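Local coordinates for maltose/maltodextrin-binding protein (Thermus thermophilus, PDB 2GH9) that binds maltotriose, probably as the periplasmic sugar-binding component of a maltose and maltodextrin uptake system, at residues G346-A351 with E368-E373; A195-K200 with S361-I366; G220-G225 with A243-G248; G148-I153 with G225-I230; V75-G80 with V271-Y276. All blocks are in the same frame, centred on the assembly; numbering follows the deposited sequence.

Contact 1 of 5, residues G346-A351 with E368-E373; sequences GPWGNA and EDMVAE
Met370 and Glu373 of helix 368-373 meet Pro347, Trp348 and Ala351 of helix 346-351. The two segments run antiparallel, and their axes come within 9.0 Å. Packing of the methionine chain comes first. Met370 has CG anti to its backbone N (chi1 177°), which rests Met370 CG against the carbonyl oxygen Pro347 O at 3.6 Å. Beyond it the methionine chain bends at chi3. Met370 SD lies 3.7 Å from Ala351 CB, and Met370 CB also touches that methyl group.

The second kind is a Met-aromatic contact. Met370 SD sits 4.8 Å from the centroid of the five-membered ring of Trp348. It lies 52° off the ring normal, an oblique approach. The nearest ring atom is Trp348 CD1, 4.0 Å from Met370 SD. The two side chains lie side by side and point the same way. The Trp348 ring also meets Phe163 edge-to-face.

The third kind involves a carboxylate. Glu373 OE1 is 3.5 Å from Pro347 CB, a van der Waals contact at the exposed side of the helix pair. Apart from this carboxylate, the contact is mainly apolar. Shape fit and dispersion join the helices here, with Met370 SD touching both Ala351 and Trp348.

Contact 2 of 5, residues A195-K200 with S361-I366; sequences ALQFIK and SNVKKI
Leu196 and Val363 mark the closest backbone approach, with their CA atoms 6.6 Å apart, where helix 189-204 passes the start of helix 363-378. Val363 touches three residues of the first helix. Its CG1 branch packs on the stem of Leu196, with Val363 CG1 4.0 Å from Leu196 CB. Val363 CG2 meets Lys200 CD at 3.8 Å, and the two side chains slide past each other in opposite directions. The same Val363 CG2 touches Gln197 OE1, and these side chains cross at about a right angle. The amide of Gln197 is bonded through NE2 to Asp201. Further along, Leu196 CD1 meets Ile366 CG2 at 3.9 Å.

The polar part is at Ser361. The Lys200 chain bends at chi3 (74°), which sets where CE leaves CD. Lys200 NZ donates to Ser361 OG at 2.9 Å. Lys200 NZ also donates to Ser361 O at 3.0 Å, in the carbonyl plane and on a lone pair. Pro359 O is a further acceptor, so three oxygens accept from one buried amine, which probably carries a positive charge. Ser361 OG also bonds to Ala355 O. Asn362 is the N-cap of the helix, and Asn362 OD1 accepts from Lys365 N at 2.8 Å.

Other helices close the contact. Leu196 also rests on Phe163 of helix 156-166 and on Ile352 of helix 341-357. Ile366 packs on Leu354 of helix 341-357. The contact thus joins helix 189-204 to the C-terminal helix beside two further helices.

Contact 3 of 5, residues G220-G225 with A243-G248; sequences GAFKDG and AKVDFG
Val245 packs against the last turn of helix 215-224 through both of its methyl groups. Val245 CG1 is 3.9 Å from Phe222 CE2, an approach oblique to the ring. Val245 CG2 faces the backbone instead, 3.8 Å from Phe222 O and 4.0 Å from Lys223 O. Ala243 adds a third methyl, with Ala243 CB 3.9 Å from Lys223 O. Phe247 touches more lightly. Phe247 CB lies 4.4 Å from Phe222 CE2, at the edge of the ring and near its plane.

Phe222 has CG anti to its backbone N (chi1 -159°), beside the carbonyl carbon; its side chain crosses that of Val245 obliquely. The Phe222 ring also meets the ring of Tyr240, and it touches Ile118, Asn120, Leu227 and Ile230. Phe247 packs in turn on Leu237, Tyr240 and Ile118.

Two helices end here. Gly225 has positive phi and is the C-prime residue of a Schellman motif, with Ala226 N paired to Ala221 O. The bond from Gly225 N to Phe222 O is weak. Lys244, also at positive phi, is the C-prime residue of a second Schellman motif, with Val245 N paired to Tyr240 O. That turn leads the chain from helix 237-242 towards strand 247-250.

Two Schellman-capped helix ends thus lie together at one end of a mixed beta sheet. Helices on a sheet are what the alpha/beta lobes of periplasmic binding proteins are built from, and the contact is consistent with one such lobe.

Contact 4 of 5, residues G148-I153 with G225-I230; sequences GFLYNI and GALAMI
Leu227 has CG anti to its backbone N (chi1 178°). Its chi2 (62°) then turns CD1 and CD2 against Leu150. Leu150 has CG beside its own backbone N, and the two leucines cross obliquely. This is the edge of a four-stranded mixed sheet in an alpha/beta lobe of the binding protein. The short strand 149-150 runs parallel to strand 227-232.

Leu227 CD1 comes within 3.7 Å of Leu150 CG. Leu227 CD1 is also 3.5 Å from Leu150 N, so it covers backbone as well as side chain. Leu150 N donates to Met229 O at 3.2 Å. A second bond, from Met229 N to Gly148 O at 3.0 Å, is weak and bent.

Met229 O has further neighbours. Met229 O takes a CA-H...O contact from Phe149 CA at 3.4 Å. Phe149 CD1 lies 3.5 Å from Met229 O. Gly148 O is crowded by carbon: Ala228 CB lies 3.2 Å away, and Met229 CB and CE are near too.

Phe149 and Met229 both pack towards Phe134 of helix 131-141. Leu150 and Ile230 contact helix 215-224, at Ala218 and Phe222 respectively. Leu150 O is buried without a hydrogen-bond partner. Leu150 O receives a CA-H...O contact from Ile230 CA at 3.3 Å, with 154° at the hydrogen.

Contact 5 of 5, residues V75-G80 with V271-Y276; sequences VLEPVG and VVVNAY
Val272 and Leu76 make the apolar end of this contact. Leu76 CD2 lies 3.8 Å from Val272 CB and also touches both methyls of that valine. The two side chains cross obliquely.

Val273 comes next and bonds through its backbone. Glu77 N donates to Val273 O at 2.8 Å. Val273 CG1 packs on Glu77 CB at 3.9 Å, where the anti chi1 of Val273 (171°) places it. A water bound to Val273 N also lies beside Glu77 O, at a distance short enough to be doubtful.

Asn274 is bridged to Leu76 through the backbone. Asn274 OD1 accepts from Tyr276 N at 2.9 Å, an Asx turn. Its ND2 bonds to Ala56 O.

Ala275 gives the second bond between the segments. Ala275 N donates to Val75 O at 3.0 Å. Ala275 CB packs 3.7 Å from Leu76 O. Tyr276 ends the contact, with its ring edge 4.5 Å from Val75 CA by way of Tyr276 CE2.

The carboxylate of Glu77 has partners outside: OE1 forms a salt bridge with Lys280, and OE2 bonds to Tyr82 OH.

The contact ties a loop to the end of strand 265-273. This strand lies between strands 58-63 and 104-113 and is antiparallel to both. A late strand inserted in this way is a feature of the type II periplasmic binding protein fold.

In the fold
Contacts 1 and 2 share helix 363-378 and touch: Ala351 O is 3.4 Å from Ile366 CG2. Contact 2 also reaches contact 4, with Ile199 CG2 3.7 Å from Ile153 CG1. Contacts 3 and 4 share Gly225 and reach the same four-stranded sheet; their centres are about 10 Å apart. Contact 5 stands alone on the other side of the chain's centre from contacts 2, 3 and 4, consistent with the other lobe. Its centre is about 40 Å from that of contact 2. The bound sugar lies nearest contact 1, about 7 Å from the Trp348 side chain. Side chains of the other contacts, Ile230 and Val272 for example, are about 10 and 12 Å from glucose.

Contact 1 of 5, residues G346-A351 with E368-E373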
# COMPACT_ATOMS: atom_id res chain seq x y z
N GLY A 346 -7.25 -9.96 8.11
CA GLY A 346 -8.19 -11.02 7.74
C GLY A 346 -9.61 -10.77 8.23
O GLY A 346 -10.52 -10.64 7.40
N PRO A 347 -9.82 -10.70 9.56
CA PRO A 347 -11.15 -10.40 10.10
C PRO A 347 -11.69 -9.03 9.68
O PRO A 347 -12.91 -8.87 9.52
CB PRO A 347 -10.93 -10.43 11.62
CG PRO A 347 -9.69 -11.27 11.81
CD PRO A 347 -8.83 -10.93 10.63
N TRP A 348 -10.80 -8.05 9.49
CA TRP A 348 -11.20 -6.71 9.04
C TRP A 348 -11.81 -6.77 7.65
O TRP A 348 -12.88 -6.20 7.42
CB TRP A 348 -10.01 -5.75 9.07
CG TRP A 348 -10.30 -4.29 8.83
CD1 TRP A 348 -11.52 -3.68 8.66
CD2 TRP A 348 -9.33 -3.25 8.77
NE1 TRP A 348 -11.36 -2.33 8.50
CE2 TRP A 348 -10.03 -2.03 8.57
CE3 TRP A 348 -7.93 -3.21 8.87
CZ2 TRP A 348 -9.38 -0.81 8.45
CZ3 TRP A 348 -7.30 -2.01 8.77
CH2 TRP A 348 -8.01 -0.82 8.55
N GLY A 349 -11.13 -7.46 6.75
CA GLY A 349 -11.59 -7.66 5.39
C GLY A 349 -12.77 -8.62 5.29
O GLY A 349 -13.62 -8.49 4.41
N ASN A 350 -12.82 -9.59 6.20
CA ASN A 350 -13.97 -10.48 6.30
C ASN A 350 -15.22 -9.69 6.68
O ASN A 350 -16.29 -9.91 6.13
CB ASN A 350 -13.69 -11.63 7.28
CG ASN A 350 -12.66 -12.65 6.75
OD1 ASN A 350 -12.32 -12.66 5.56
ND2 ASN A 350 -12.18 -13.52 7.65
N ALA A 351 -15.07 -8.75 7.61
CA ALA A 351 -16.18 -7.90 8.03
C ALA A 351 -16.76 -7.11 6.85
O ALA A 351 -17.98 -7.02 6.68
CB ALA A 351 -15.73 -6.96 9.12
N GLU A 368 -18.96 -6.22 15.84
CA GLU A 368 -18.74 -6.88 17.14
C GLU A 368 -17.91 -8.16 16.98
O GLU A 368 -16.93 -8.36 17.70
CB GLU A 368 -20.08 -7.19 17.84
CG GLU A 368 -20.71 -5.98 18.53
CD GLU A 368 -22.11 -6.25 19.15
OE1 GLU A 368 -22.72 -7.31 18.89
OE2 GLU A 368 -22.58 -5.36 19.89
N ASP A 369 -18.31 -9.00 16.03
CA ASP A 369 -17.63 -10.26 15.73
C ASP A 369 -16.20 -10.03 15.20
O ASP A 369 -15.27 -10.75 15.57
CB ASP A 369 -18.43 -11.07 14.70
CG ASP A 369 -19.82 -11.52 15.22
OD1 ASP A 369 -20.09 -11.44 16.45
OD2 ASP A 369 -20.63 -11.96 14.37
N MET A 370 -16.04 -9.03 14.32
CA MET A 370 -14.71 -8.65 13.83
C MET A 370 -13.78 -8.35 15.00
O MET A 370 -12.70 -8.92 15.09
CB MET A 370 -14.82 -7.41 12.93
CG MET A 370 -13.48 -6.86 12.40
SD MET A 370 -13.67 -5.21 11.68
CE MET A 370 -13.37 -4.15 13.10
N VAL A 371 -14.23 -7.45 15.87
CA VAL A 371 -13.50 -7.07 17.08
C VAL A 371 -13.20 -8.29 17.98
O VAL A 371 -12.09 -8.41 18.54
CB VAL A 371 -14.29 -6.02 17.90
CG1 VAL A 371 -13.68 -5.82 19.29
CG2 VAL A 371 -14.37 -4.68 17.14
N ALA A 372 -14.18 -9.19 18.11
CA ALA A 372 -14.03 -10.42 18.90
C ALA A 372 -12.97 -11.35 18.31
O ALA A 372 -12.07 -11.81 19.02
CB ALA A 372 -15.36 -11.14 19.00
N GLU A 373 -13.08 -11.62 17.01
CA GLU A 373 -12.09 -12.40 16.23
C GLU A 373 -10.66 -11.88 16.31
O GLU A 373 -9.72 -12.66 16.45
CB GLU A 373 -12.49 -12.44 14.76
CG GLU A 373 -13.67 -13.35 14.46
CD GLU A 373 -14.02 -13.40 12.98
OE1 GLU A 373 -13.14 -13.11 12.13
OE2 GLU A 373 -15.18 -13.74 12.67

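Contact 2 of 5, residues A195-K200 with S361-I366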
# COMPACT_ATOMS: atom_id res chain seq x y z
N ALA A 195 -18.48 3.26 9.01
CA ALA A 195 -17.65 2.97 7.85
C ALA A 195 -18.29 1.89 7.01
O ALA A 195 -18.42 2.04 5.80
CB ALA A 195 -16.24 2.54 8.27
N LEU A 196 -18.70 0.80 7.65
CA LEU A 196 -19.28 -0.33 6.92
C LEU A 196 -20.62 0.00 6.24
O LEU A 196 -20.89 -0.49 5.15
CB LEU A 196 -19.47 -1.54 7.83
CG LEU A 196 -18.21 -2.27 8.30
CD1 LEU A 196 -18.64 -3.57 9.03
CD2 LEU A 196 -17.29 -2.55 7.12
N GLN A 197 -21.43 0.83 6.88
CA GLN A 197 -22.68 1.33 6.24
C GLN A 197 -22.41 2.20 5.00
O GLN A 197 -23.04 2.03 3.95
CB GLN A 197 -23.52 2.10 7.26
CG GLN A 197 -24.96 2.37 6.80
CD GLN A 197 -25.71 1.09 6.41
OE1 GLN A 197 -25.88 0.18 7.22
NE2 GLN A 197 -26.11 1.00 5.16
N PHE A 198 -21.47 3.13 5.10
CA PHE A 198 -21.06 3.90 3.92
C PHE A 198 -20.55 2.99 2.78
O PHE A 198 -20.91 3.19 1.60
CB PHE A 198 -20.00 4.94 4.27
CG PHE A 198 -19.38 5.57 3.06
CD1 PHE A 198 -20.12 6.41 2.26
CD2 PHE A 198 -18.07 5.27 2.69
CE1 PHE A 198 -19.58 6.95 1.12
CE2 PHE A 198 -17.53 5.82 1.54
CZ PHE A 198 -18.28 6.67 0.76
N ILE A 199 -19.72 2.01 3.14
CA ILE A 199 -19.22 1.06 2.15
C ILE A 199 -20.39 0.26 1.55
O ILE A 199 -20.49 0.15 0.34
CB ILE A 199 -18.10 0.13 2.68
CG1 ILE A 199 -16.86 0.96 3.06
CG2 ILE A 199 -17.73 -0.92 1.61
CD1 ILE A 199 -15.93 0.30 4.09
N LYS A 200 -21.31 -0.23 2.38
CA LYS A 200 -22.55 -0.83 1.85
C LYS A 200 -23.29 0.09 0.88
O LYS A 200 -23.70 -0.33 -0.21
CB LYS A 200 -23.50 -1.24 2.96
CG LYS A 200 -23.13 -2.52 3.61
CD LYS A 200 -24.06 -2.87 4.79
CE LYS A 200 -25.45 -3.34 4.35
NZ LYS A 200 -26.27 -3.65 5.58
N SER A 361 -27.40 -6.93 6.01
CA SER A 361 -26.32 -7.35 6.89
C SER A 361 -26.30 -6.52 8.17
O SER A 361 -26.34 -5.29 8.13
CB SER A 361 -24.97 -7.27 6.16
OG SER A 361 -24.60 -5.94 5.89
N ASN A 362 -26.25 -7.20 9.31
CA ASN A 362 -26.20 -6.55 10.61
C ASN A 362 -24.79 -5.98 10.81
O ASN A 362 -23.89 -6.67 11.28
CB ASN A 362 -26.56 -7.54 11.73
CG ASN A 362 -26.71 -6.87 13.08
OD1 ASN A 362 -26.03 -5.91 13.41
ND2 ASN A 362 -27.60 -7.42 13.90
N VAL A 363 -24.63 -4.71 10.44
CA VAL A 363 -23.36 -4.00 10.58
C VAL A 363 -22.88 -3.97 12.04
O VAL A 363 -21.69 -4.14 12.32
CB VAL A 363 -23.50 -2.56 10.03
CG1 VAL A 363 -22.42 -1.70 10.54
CG2 VAL A 363 -23.53 -2.57 8.50
N LYS A 364 -23.81 -3.76 12.96
CA LYS A 364 -23.53 -3.77 14.41
C LYS A 364 -22.87 -5.07 14.89
O LYS A 364 -21.88 -5.05 15.62
CB LYS A 364 -24.84 -3.53 15.18
CG LYS A 364 -24.69 -3.29 16.69
CD LYS A 364 -24.94 -1.82 17.07
CE LYS A 364 -25.57 -1.71 18.45
NZ LYS A 364 -24.80 -2.44 19.50
N LYS A 365 -23.43 -6.21 14.48
CA LYS A 365 -22.93 -7.52 14.92
C LYS A 365 -21.65 -7.93 14.17
O LYS A 365 -20.74 -8.51 14.77
CB LYS A 365 -23.98 -8.61 14.74
CG LYS A 365 -25.12 -8.54 15.76
CD LYS A 365 -26.10 -9.72 15.61
CE LYS A 365 -27.27 -9.61 16.61
NZ LYS A 365 -28.40 -10.56 16.29
N ILE A 366 -21.62 -7.64 12.87
CA ILE A 366 -20.43 -7.86 12.04
C ILE A 366 -19.22 -7.19 12.68
O ILE A 366 -18.18 -7.83 12.88
CB ILE A 366 -20.64 -7.35 10.58
CG1 ILE A 366 -21.61 -8.27 9.84
CG2 ILE A 366 -19.29 -7.28 9.83
CD1 ILE A 366 -21.99 -7.83 8.46

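Contact 3 of 5, residues G220-G225 with A243-G248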
# COMPACT_ATOMS: atom_id res chain seq x y z
N GLY A 220 -8.42 -3.18 -14.27
CA GLY A 220 -8.59 -3.53 -15.70
C GLY A 220 -9.41 -2.48 -16.42
O GLY A 220 -9.01 -1.96 -17.47
N ALA A 221 -10.55 -2.13 -15.82
CA ALA A 221 -11.43 -1.07 -16.31
C ALA A 221 -10.76 0.29 -16.52
O ALA A 221 -11.00 0.94 -17.54
CB ALA A 221 -12.64 -0.95 -15.39
N PHE A 222 -9.89 0.72 -15.60
CA PHE A 222 -9.20 2.01 -15.73
C PHE A 222 -8.17 1.99 -16.85
O PHE A 222 -8.08 2.93 -17.65
CB PHE A 222 -8.55 2.41 -14.40
CG PHE A 222 -8.26 3.89 -14.28
CD1 PHE A 222 -9.26 4.79 -13.92
CD2 PHE A 222 -6.97 4.38 -14.48
CE1 PHE A 222 -8.99 6.15 -13.78
CE2 PHE A 222 -6.69 5.74 -14.34
CZ PHE A 222 -7.70 6.63 -13.99
N LYS A 223 -7.37 0.91 -16.90
CA LYS A 223 -6.41 0.69 -17.99
C LYS A 223 -7.07 0.67 -19.36
O LYS A 223 -6.56 1.29 -20.29
CB LYS A 223 -5.64 -0.63 -17.81
CG LYS A 223 -4.52 -0.53 -16.81
CD LYS A 223 -3.52 -1.68 -16.90
CE LYS A 223 -4.14 -3.04 -16.69
NZ LYS A 223 -3.08 -4.09 -16.55
N ASP A 224 -8.20 -0.03 -19.46
CA ASP A 224 -8.97 -0.12 -20.71
C ASP A 224 -9.54 1.23 -21.14
O ASP A 224 -9.77 1.44 -22.32
CB ASP A 224 -10.15 -1.08 -20.57
CG ASP A 224 -9.72 -2.51 -20.40
OD1 ASP A 224 -8.55 -2.86 -20.60
OD2 ASP A 224 -10.62 -3.32 -20.06
N GLY A 225 -9.78 2.13 -20.19
CA GLY A 225 -10.34 3.44 -20.49
C GLY A 225 -11.85 3.46 -20.33
O GLY A 225 -12.51 4.40 -20.75
N ALA A 243 -0.37 2.38 -20.85
CA ALA A 243 -1.60 2.42 -21.64
C ALA A 243 -1.95 3.86 -22.04
O ALA A 243 -3.03 4.11 -22.58
CB ALA A 243 -2.75 1.78 -20.87
N LYS A 244 -1.06 4.80 -21.76
CA LYS A 244 -1.19 6.21 -22.17
C LYS A 244 -2.43 6.94 -21.60
O LYS A 244 -2.85 7.96 -22.16
CB LYS A 244 -1.15 6.33 -23.72
CG LYS A 244 -0.07 5.46 -24.44
CD LYS A 244 1.34 5.71 -23.92
CE LYS A 244 2.41 4.89 -24.70
NZ LYS A 244 2.91 3.60 -24.06
N VAL A 245 -2.99 6.45 -20.49
CA VAL A 245 -4.10 7.13 -19.80
C VAL A 245 -3.59 8.44 -19.20
O VAL A 245 -2.58 8.44 -18.50
CB VAL A 245 -4.72 6.27 -18.65
CG1 VAL A 245 -5.75 7.09 -17.85
CG2 VAL A 245 -5.33 4.97 -19.19
N ASP A 246 -4.29 9.55 -19.50
CA ASP A 246 -3.95 10.84 -18.89
C ASP A 246 -4.73 10.96 -17.58
O ASP A 246 -5.93 11.25 -17.59
CB ASP A 246 -4.28 12.00 -19.83
CG ASP A 246 -3.80 13.35 -19.29
OD1 ASP A 246 -2.70 13.44 -18.71
OD2 ASP A 246 -4.52 14.35 -19.46
N PHE A 247 -4.04 10.73 -16.46
CA PHE A 247 -4.68 10.68 -15.14
C PHE A 247 -4.31 11.89 -14.31
O PHE A 247 -3.26 12.52 -14.51
CB PHE A 247 -4.32 9.39 -14.38
CG PHE A 247 -2.85 9.14 -14.30
CD1 PHE A 247 -2.22 8.31 -15.22
CD2 PHE A 247 -2.07 9.78 -13.33
CE1 PHE A 247 -0.83 8.11 -15.18
CE2 PHE A 247 -0.69 9.58 -13.27
CZ PHE A 247 -0.07 8.74 -14.19
N GLY A 248 -5.20 12.22 -13.38
CA GLY A 248 -4.88 13.13 -12.29
C GLY A 248 -4.97 12.39 -10.96
O GLY A 248 -5.62 11.37 -10.85

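Contact 4 of 5, residues G148-I153 with G225-I230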
# COMPACT_ATOMS: atom_id res chain seq x y z
N GLY A 148 -18.43 5.06 -13.63
CA GLY A 148 -17.97 6.34 -13.07
C GLY A 148 -16.94 6.15 -11.95
O GLY A 148 -16.00 6.93 -11.84
N PHE A 149 -17.16 5.12 -11.12
CA PHE A 149 -16.28 4.81 -10.00
C PHE A 149 -16.26 3.34 -9.61
O PHE A 149 -17.29 2.71 -9.37
CB PHE A 149 -16.64 5.65 -8.77
CG PHE A 149 -15.84 5.30 -7.57
CD1 PHE A 149 -14.47 5.56 -7.53
CD2 PHE A 149 -16.43 4.70 -6.46
CE1 PHE A 149 -13.73 5.22 -6.42
CE2 PHE A 149 -15.68 4.38 -5.35
CZ PHE A 149 -14.33 4.63 -5.34
N LEU A 150 -15.04 2.79 -9.53
CA LEU A 150 -14.83 1.44 -9.12
C LEU A 150 -13.58 1.37 -8.25
O LEU A 150 -12.68 2.20 -8.39
CB LEU A 150 -14.66 0.52 -10.34
CG LEU A 150 -15.89 0.26 -11.24
CD1 LEU A 150 -15.50 -0.70 -12.40
CD2 LEU A 150 -17.03 -0.31 -10.40
N TYR A 151 -13.55 0.40 -7.35
CA TYR A 151 -12.37 0.13 -6.52
C TYR A 151 -12.48 -1.25 -5.87
O TYR A 151 -13.55 -1.86 -5.88
CB TYR A 151 -12.14 1.25 -5.47
CG TYR A 151 -12.93 1.12 -4.18
CD1 TYR A 151 -14.31 1.26 -4.18
CD2 TYR A 151 -12.29 0.92 -2.96
CE1 TYR A 151 -15.04 1.14 -3.02
CE2 TYR A 151 -13.02 0.80 -1.77
CZ TYR A 151 -14.41 0.92 -1.83
OH TYR A 151 -15.18 0.83 -0.71
N ASN A 152 -11.37 -1.71 -5.29
CA ASN A 152 -11.34 -2.98 -4.56
C ASN A 152 -12.12 -2.89 -3.25
O ASN A 152 -11.55 -2.83 -2.17
CB ASN A 152 -9.88 -3.41 -4.34
CG ASN A 152 -9.74 -4.84 -3.91
OD1 ASN A 152 -10.73 -5.59 -3.81
ND2 ASN A 152 -8.49 -5.25 -3.66
N ILE A 153 -13.45 -2.96 -3.37
CA ILE A 153 -14.37 -2.68 -2.28
C ILE A 153 -14.26 -3.59 -1.06
O ILE A 153 -14.54 -3.17 0.07
CB ILE A 153 -15.84 -2.63 -2.85
CG1 ILE A 153 -16.86 -2.17 -1.80
CG2 ILE A 153 -16.26 -3.97 -3.45
CD1 ILE A 153 -18.15 -1.66 -2.43
N GLY A 225 -9.78 2.13 -20.19
CA GLY A 225 -10.34 3.44 -20.49
C GLY A 225 -11.85 3.46 -20.33
O GLY A 225 -12.51 4.40 -20.75
N ALA A 226 -12.41 2.41 -19.73
CA ALA A 226 -13.85 2.33 -19.48
C ALA A 226 -14.29 2.95 -18.12
O ALA A 226 -15.49 2.98 -17.81
CB ALA A 226 -14.31 0.88 -19.57
N LEU A 227 -13.33 3.47 -17.34
CA LEU A 227 -13.57 3.88 -15.95
C LEU A 227 -13.08 5.29 -15.63
O LEU A 227 -11.89 5.60 -15.71
CB LEU A 227 -12.97 2.87 -14.98
CG LEU A 227 -13.10 3.16 -13.47
CD1 LEU A 227 -14.54 3.21 -13.00
CD2 LEU A 227 -12.29 2.13 -12.69
N ALA A 228 -14.03 6.13 -15.22
CA ALA A 228 -13.78 7.53 -14.94
C ALA A 228 -12.83 7.74 -13.75
O ALA A 228 -11.88 8.52 -13.84
CB ALA A 228 -15.13 8.24 -14.66
N MET A 229 -13.14 7.08 -12.65
CA MET A 229 -12.44 7.27 -11.38
C MET A 229 -12.16 5.93 -10.69
O MET A 229 -13.00 5.03 -10.68
CB MET A 229 -13.27 8.18 -10.46
CG MET A 229 -13.29 9.63 -10.91
SD MET A 229 -14.41 10.79 -10.09
CE MET A 229 -16.01 10.24 -10.71
N ILE A 230 -10.97 5.81 -10.12
CA ILE A 230 -10.61 4.66 -9.31
C ILE A 230 -9.96 5.14 -8.00
O ILE A 230 -9.33 6.17 -7.96
CB ILE A 230 -9.64 3.71 -10.09
CG1 ILE A 230 -9.56 2.34 -9.43
CG2 ILE A 230 -8.26 4.37 -10.27
CD1 ILE A 230 -8.65 1.32 -10.19

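Contact 5 of 5, residues V75-G80 with V271-Y276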
# COMPACT_ATOMS: atom_id res chain seq x y z
N VAL A 75 13.57 -13.65 10.28
CA VAL A 75 13.89 -13.88 8.87
C VAL A 75 14.51 -12.71 8.15
O VAL A 75 14.93 -12.85 7.00
CB VAL A 75 12.66 -14.40 8.06
CG1 VAL A 75 12.22 -15.75 8.62
CG2 VAL A 75 11.50 -13.36 8.02
N LEU A 76 14.59 -11.56 8.83
CA LEU A 76 15.12 -10.32 8.25
C LEU A 76 16.55 -10.07 8.72
O LEU A 76 16.84 -10.15 9.91
CB LEU A 76 14.27 -9.09 8.64
CG LEU A 76 12.80 -9.02 8.20
CD1 LEU A 76 12.20 -7.65 8.53
CD2 LEU A 76 12.62 -9.37 6.74
N GLU A 77 17.43 -9.76 7.78
CA GLU A 77 18.79 -9.32 8.10
C GLU A 77 18.76 -7.85 8.53
O GLU A 77 18.30 -6.97 7.78
CB GLU A 77 19.73 -9.58 6.91
CG GLU A 77 21.19 -9.07 7.06
CD GLU A 77 22.04 -9.82 8.11
OE1 GLU A 77 21.57 -10.83 8.67
OE2 GLU A 77 23.19 -9.41 8.34
N PRO A 78 19.24 -7.56 9.76
CA PRO A 78 19.50 -6.16 10.14
C PRO A 78 20.49 -5.51 9.16
O PRO A 78 21.53 -6.10 8.87
CB PRO A 78 20.12 -6.28 11.53
CG PRO A 78 19.60 -7.57 12.05
CD PRO A 78 19.57 -8.48 10.86
N VAL A 79 20.17 -4.31 8.67
CA VAL A 79 20.94 -3.71 7.59
C VAL A 79 21.72 -2.44 7.98
O VAL A 79 22.49 -1.91 7.17
CB VAL A 79 20.04 -3.43 6.33
CG1 VAL A 79 19.44 -4.72 5.82
CG2 VAL A 79 18.93 -2.41 6.64
N GLY A 80 21.54 -1.98 9.22
CA GLY A 80 22.15 -0.74 9.69
C GLY A 80 23.67 -0.76 9.60
O GLY A 80 24.28 0.24 9.23
N VAL A 271 13.44 -2.68 0.69
CA VAL A 271 14.15 -3.89 0.36
C VAL A 271 14.59 -4.58 1.66
O VAL A 271 15.14 -3.92 2.57
CB VAL A 271 15.40 -3.62 -0.53
CG1 VAL A 271 16.09 -4.94 -0.85
CG2 VAL A 271 15.02 -2.83 -1.84
N VAL A 272 14.35 -5.88 1.75
CA VAL A 272 14.79 -6.67 2.90
C VAL A 272 15.69 -7.80 2.43
O VAL A 272 15.52 -8.36 1.34
CB VAL A 272 13.62 -7.24 3.76
CG1 VAL A 272 12.82 -6.08 4.42
CG2 VAL A 272 12.71 -8.14 2.91
N VAL A 273 16.67 -8.11 3.26
CA VAL A 273 17.59 -9.18 2.97
C VAL A 273 17.24 -10.36 3.88
O VAL A 273 16.91 -10.17 5.03
CB VAL A 273 19.07 -8.68 3.10
CG1 VAL A 273 20.06 -9.86 3.02
CG2 VAL A 273 19.37 -7.68 2.00
N ASN A 274 17.28 -11.56 3.31
CA ASN A 274 17.04 -12.80 4.03
C ASN A 274 18.18 -13.08 5.02
O ASN A 274 19.35 -13.22 4.61
CB ASN A 274 16.94 -13.94 3.02
CG ASN A 274 16.50 -15.25 3.62
OD1 ASN A 274 16.46 -15.42 4.83
ND2 ASN A 274 16.12 -16.20 2.76
N ALA A 275 17.84 -13.17 6.31
CA ALA A 275 18.83 -13.46 7.36
C ALA A 275 19.53 -14.82 7.14
O ALA A 275 20.62 -15.05 7.66
CB ALA A 275 18.17 -13.42 8.73
N TYR A 276 18.91 -15.69 6.34
CA TYR A 276 19.45 -17.00 6.01
C TYR A 276 20.08 -17.07 4.63
O TYR A 276 20.35 -18.17 4.11
CB TYR A 276 18.33 -18.04 6.11
CG TYR A 276 17.83 -18.21 7.50
CD1 TYR A 276 18.43 -19.12 8.36
CD2 TYR A 276 16.78 -17.45 7.98
CE1 TYR A 276 17.98 -19.28 9.66
CE2 TYR A 276 16.32 -17.60 9.26
CZ TYR A 276 16.92 -18.53 10.11
OH TYR A 276 16.46 -18.67 11.40
O HOH W 1 16.66 -6.76 5.84